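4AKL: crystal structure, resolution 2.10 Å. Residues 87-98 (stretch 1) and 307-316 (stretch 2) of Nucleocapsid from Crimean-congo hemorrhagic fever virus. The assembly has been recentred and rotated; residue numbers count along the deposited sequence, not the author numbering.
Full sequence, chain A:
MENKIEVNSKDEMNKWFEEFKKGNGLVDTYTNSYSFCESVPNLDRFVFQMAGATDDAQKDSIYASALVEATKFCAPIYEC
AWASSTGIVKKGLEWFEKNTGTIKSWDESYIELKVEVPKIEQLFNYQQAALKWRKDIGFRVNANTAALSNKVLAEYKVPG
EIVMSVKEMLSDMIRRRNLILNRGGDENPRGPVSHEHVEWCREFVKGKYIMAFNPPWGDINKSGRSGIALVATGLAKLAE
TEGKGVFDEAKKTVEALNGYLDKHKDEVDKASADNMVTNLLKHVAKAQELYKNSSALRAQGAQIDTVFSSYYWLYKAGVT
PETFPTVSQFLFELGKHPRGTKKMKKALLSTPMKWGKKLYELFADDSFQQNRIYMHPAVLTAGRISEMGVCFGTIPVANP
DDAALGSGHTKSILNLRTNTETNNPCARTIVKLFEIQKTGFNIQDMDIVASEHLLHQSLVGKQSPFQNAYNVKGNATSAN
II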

# COMPACT_ATOMS: atom_id res chain seq x y z
N GLY A 87 7.56 17.55 14.20
CA GLY A 87 6.72 18.24 13.18
C GLY A 87 5.76 17.36 12.42
O GLY A 87 4.56 17.69 12.25
N ILE A 88 6.27 16.23 11.96
CA ILE A 88 5.44 15.27 11.21
C ILE A 88 4.45 14.51 12.15
O ILE A 88 3.29 14.31 11.81
N VAL A 89 4.91 14.11 13.32
CA VAL A 89 3.98 13.56 14.35
C VAL A 89 2.76 14.48 14.62
O VAL A 89 1.60 14.00 14.63
N LYS A 90 3.00 15.78 14.83
CA LYS A 90 1.91 16.72 15.06
C LYS A 90 1.00 16.87 13.84
O LYS A 90 -0.19 16.74 13.92
N LYS A 91 1.60 17.16 12.70
CA LYS A 91 0.82 17.35 11.50
C LYS A 91 0.12 16.09 11.10
O LYS A 91 -1.07 16.13 10.82
N GLY A 92 0.84 14.98 11.12
CA GLY A 92 0.29 13.65 10.76
C GLY A 92 -0.89 13.16 11.59
O GLY A 92 -1.80 12.51 11.06
N LEU A 93 -0.89 13.46 12.88
CA LEU A 93 -2.05 13.12 13.76
C LEU A 93 -3.16 14.14 13.58
O LEU A 93 -4.37 13.77 13.42
N GLU A 94 -2.78 15.42 13.60
CA GLU A 94 -3.81 16.48 13.44
C GLU A 94 -4.58 16.31 12.13
O GLU A 94 -5.78 16.55 12.07
N TRP A 95 -3.91 15.84 11.08
CA TRP A 95 -4.59 15.70 9.79
C TRP A 95 -5.93 14.88 9.90
O TRP A 95 -6.94 15.27 9.32
N PHE A 96 -5.93 13.78 10.65
CA PHE A 96 -7.14 12.95 10.85
C PHE A 96 -8.27 13.72 11.53
O PHE A 96 -9.43 13.56 11.18
N GLU A 97 -7.91 14.57 12.47
CA GLU A 97 -8.85 15.45 13.15
C GLU A 97 -9.49 16.47 12.20
O GLU A 97 -10.69 16.75 12.30
N LYS A 98 -8.69 17.03 11.29
CA LYS A 98 -9.20 18.03 10.29
C LYS A 98 -9.86 17.40 9.05
O LYS A 98 -10.51 18.12 8.29
N VAL A 307 3.25 4.46 5.83
CA VAL A 307 3.29 5.56 6.73
C VAL A 307 1.87 6.10 7.03
O VAL A 307 1.56 6.41 8.18
N PHE A 308 1.01 6.15 6.01
CA PHE A 308 -0.35 6.64 6.21
C PHE A 308 -1.13 5.79 7.18
O PHE A 308 -1.76 6.30 8.14
N SER A 309 -1.12 4.47 6.90
CA SER A 309 -1.82 3.54 7.73
C SER A 309 -1.21 3.59 9.12
O SER A 309 -1.93 3.57 10.09
N SER A 310 0.10 3.70 9.24
CA SER A 310 0.66 3.77 10.57
C SER A 310 0.17 4.97 11.40
O SER A 310 -0.06 4.83 12.62
N TYR A 311 0.01 6.13 10.75
CA TYR A 311 -0.47 7.33 11.42
C TYR A 311 -1.99 7.21 11.74
O TYR A 311 -2.46 7.70 12.80
N TYR A 312 -2.73 6.56 10.85
CA TYR A 312 -4.12 6.30 11.10
C TYR A 312 -4.28 5.48 12.40
O TYR A 312 -5.19 5.74 13.21
N TRP A 313 -3.40 4.49 12.61
CA TRP A 313 -3.51 3.63 13.79
C TRP A 313 -3.16 4.39 15.04
O TRP A 313 -3.81 4.21 16.06
N LEU A 314 -2.14 5.24 14.96
CA LEU A 314 -1.88 6.15 16.05
C LEU A 314 -3.10 7.00 16.39
O LEU A 314 -3.52 7.07 17.55
N TYR A 315 -3.70 7.60 15.37
CA TYR A 315 -4.91 8.40 15.57
C TYR A 315 -6.01 7.56 16.24
O TYR A 315 -6.52 7.94 17.28
N LYS A 316 -6.33 6.39 15.67
CA LYS A 316 -7.36 5.54 16.23
C LYS A 316 -7.09 5.07 17.65
O LYS A 316 -8.02 4.89 18.37

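The most striking feature of this contact is a tyrosine ring lodged against a glycine. Tyr311 points toward the other helix, its chi1 of -96° lying between the usual wells, and its side chain sits as a knob among Ile88, Val89, Gly92 and Leu93. Gly92 makes room: its C lies 3.7 Å from Tyr311 CD1, and an ideal CB would clash at 2.7 Å from Tyr311 CE1. The phenol reaches far enough for Tyr311 OH to lie 3.2 Å from Val89 CG2; the hydroxyl is hydrogen-bonded elsewhere in the structure, and no hydrogen bond joins the two stretches, whose helices cross at -71°.

Phe96 (chi1 m) is the counterpart from the first helix. Its flat ring suits a crowded aromatic site: Tyr312 CA lies over one face, Phe96 CZ is 3.5 Å from Phe308 CE1, and Phe96 CB rests over the Tyr315 ring, 3.4 Å from Tyr315 CD1. The Phe96 and Tyr315 planes are nearly parallel but slid apart, so the rings barely overlap.

Leu93 (m, t) begins sideways, yet its branched end comes nearer, placing CD2 3.5 Å from Leu314 CB. At the exposed margin, Glu97 is exposed, and its OE2 approaches the Tyr315 ring edge, 4.0 Å from Tyr315 CE1.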

# COMPACT_ATOMS: atom_id res chain seq x y z
CB ILE A 88 6.34 14.33 10.39
CG1 ILE A 88 7.07 15.14 9.31
CG2 ILE A 88 5.53 13.15 9.83
CD1 ILE A 88 6.14 15.68 8.21
CB VAL A 89 4.73 13.16 15.64
CG1 VAL A 89 3.75 12.90 16.85
CG2 VAL A 89 5.56 11.88 15.38
CB LYS A 90 2.41 18.11 15.45
CG LYS A 90 2.65 18.28 16.93
CD LYS A 90 3.10 19.71 17.29
CE LYS A 90 4.60 19.91 17.06
NZ LYS A 90 4.95 21.41 17.00
CB LYS A 91 1.67 17.89 10.37
CG LYS A 91 2.11 19.36 10.65
CD LYS A 91 2.66 20.01 9.44
CE LYS A 91 3.99 19.45 9.02
NZ LYS A 91 4.69 20.44 8.04
CB LEU A 93 -1.63 13.05 15.21
CG LEU A 93 -0.81 11.83 15.59
CD1 LEU A 93 -0.20 12.07 16.94
CD2 LEU A 93 -1.64 10.48 15.53
CB GLU A 94 -3.20 17.88 13.57
CG GLU A 94 -4.20 19.12 13.60
CD GLU A 94 -5.30 19.11 14.74
OE1 GLU A 94 -5.31 18.24 15.65
OE2 GLU A 94 -6.18 20.00 14.68
CB TRP A 95 -3.66 15.11 8.76
CG TRP A 95 -4.24 15.09 7.36
CD1 TRP A 95 -4.03 16.02 6.39
CD2 TRP A 95 -5.09 14.09 6.78
NE1 TRP A 95 -4.71 15.67 5.23
CE2 TRP A 95 -5.37 14.49 5.44
CE3 TRP A 95 -5.66 12.90 7.26
CZ2 TRP A 95 -6.19 13.74 4.58
CZ3 TRP A 95 -6.50 12.15 6.39
CH2 TRP A 95 -6.74 12.57 5.08
CB PHE A 96 -6.77 11.63 11.58
CG PHE A 96 -5.96 10.75 10.72
CD1 PHE A 96 -6.56 9.95 9.76
CD2 PHE A 96 -4.56 10.77 10.80
CE1 PHE A 96 -5.80 9.15 8.91
CE2 PHE A 96 -3.79 9.97 9.95
CZ PHE A 96 -4.41 9.16 9.01
CB GLU A 97 -8.13 16.19 14.29
CG GLU A 97 -8.95 16.28 15.56
CD GLU A 97 -9.03 14.95 16.24
OE1 GLU A 97 -7.97 14.50 16.77
OE2 GLU A 97 -10.15 14.36 16.26
CB LYS A 98 -8.05 18.95 9.80
CG LYS A 98 -7.48 19.84 10.88
CD LYS A 98 -6.00 20.27 10.60
CE LYS A 98 -5.88 21.18 9.38
NZ LYS A 98 -4.52 21.82 9.31
CB VAL A 307 4.29 6.65 6.25
CG1 VAL A 307 3.77 7.39 5.04
CG2 VAL A 307 4.57 7.63 7.43
CB PHE A 308 -1.10 6.75 4.87
CG PHE A 308 -2.50 7.26 4.99
CD1 PHE A 308 -2.75 8.56 5.44
CD2 PHE A 308 -3.57 6.46 4.71
CE1 PHE A 308 -4.01 9.03 5.57
CE2 PHE A 308 -4.83 6.90 4.83
CZ PHE A 308 -5.08 8.20 5.26
CB SER A 309 -1.79 2.11 7.13
OG SER A 309 -2.78 1.89 6.13
CB SER A 310 2.20 3.66 10.53
OG SER A 310 2.58 2.29 10.14
CB TYR A 311 -0.15 8.60 10.60
CG TYR A 311 1.12 9.26 11.08
CD1 TYR A 311 1.11 10.08 12.17
CD2 TYR A 311 2.34 9.01 10.46
CE1 TYR A 311 2.29 10.69 12.63
CE2 TYR A 311 3.51 9.60 10.91
CZ TYR A 311 3.48 10.43 11.99
OH TYR A 311 4.63 10.97 12.44
CB TYR A 312 -4.73 5.57 9.92
CG TYR A 312 -6.14 5.17 10.15
CD1 TYR A 312 -7.13 6.13 10.35
CD2 TYR A 312 -6.51 3.83 10.19
CE1 TYR A 312 -8.46 5.77 10.58
CE2 TYR A 312 -7.87 3.45 10.43
CZ TYR A 312 -8.82 4.41 10.61
OH TYR A 312 -10.15 4.06 10.85
CB TRP A 313 -2.69 2.32 13.64
CG TRP A 313 -3.22 1.44 12.51
CD1 TRP A 313 -4.56 1.25 12.17
CD2 TRP A 313 -2.47 0.70 11.57
NE1 TRP A 313 -4.66 0.41 11.10
CE2 TRP A 313 -3.39 0.05 10.71
CE3 TRP A 313 -1.10 0.49 11.39
CZ2 TRP A 313 -2.98 -0.77 9.69
CZ3 TRP A 313 -0.70 -0.32 10.37
CH2 TRP A 313 -1.63 -0.94 9.52
CB LEU A 314 -0.76 7.09 15.72
CG LEU A 314 0.65 6.60 15.53
CD1 LEU A 314 1.53 7.86 15.34
CD2 LEU A 314 1.14 5.72 16.71
CB TYR A 315 -5.34 9.05 14.25
CG TYR A 315 -6.74 9.46 14.20
CD1 TYR A 315 -7.17 10.66 14.80
CD2 TYR A 315 -7.66 8.68 13.58
CE1 TYR A 315 -8.53 11.04 14.74
CE2 TYR A 315 -9.02 9.05 13.53
CZ TYR A 315 -9.43 10.23 14.11
OH TYR A 315 -10.78 10.57 14.03
CB LYS A 316 -7.61 4.30 15.38
CG LYS A 316 -8.24 4.59 14.08
CD LYS A 316 -9.68 5.24 14.20
CE LYS A 316 -10.75 4.17 14.33
NZ LYS A 316 -12.09 4.73 14.04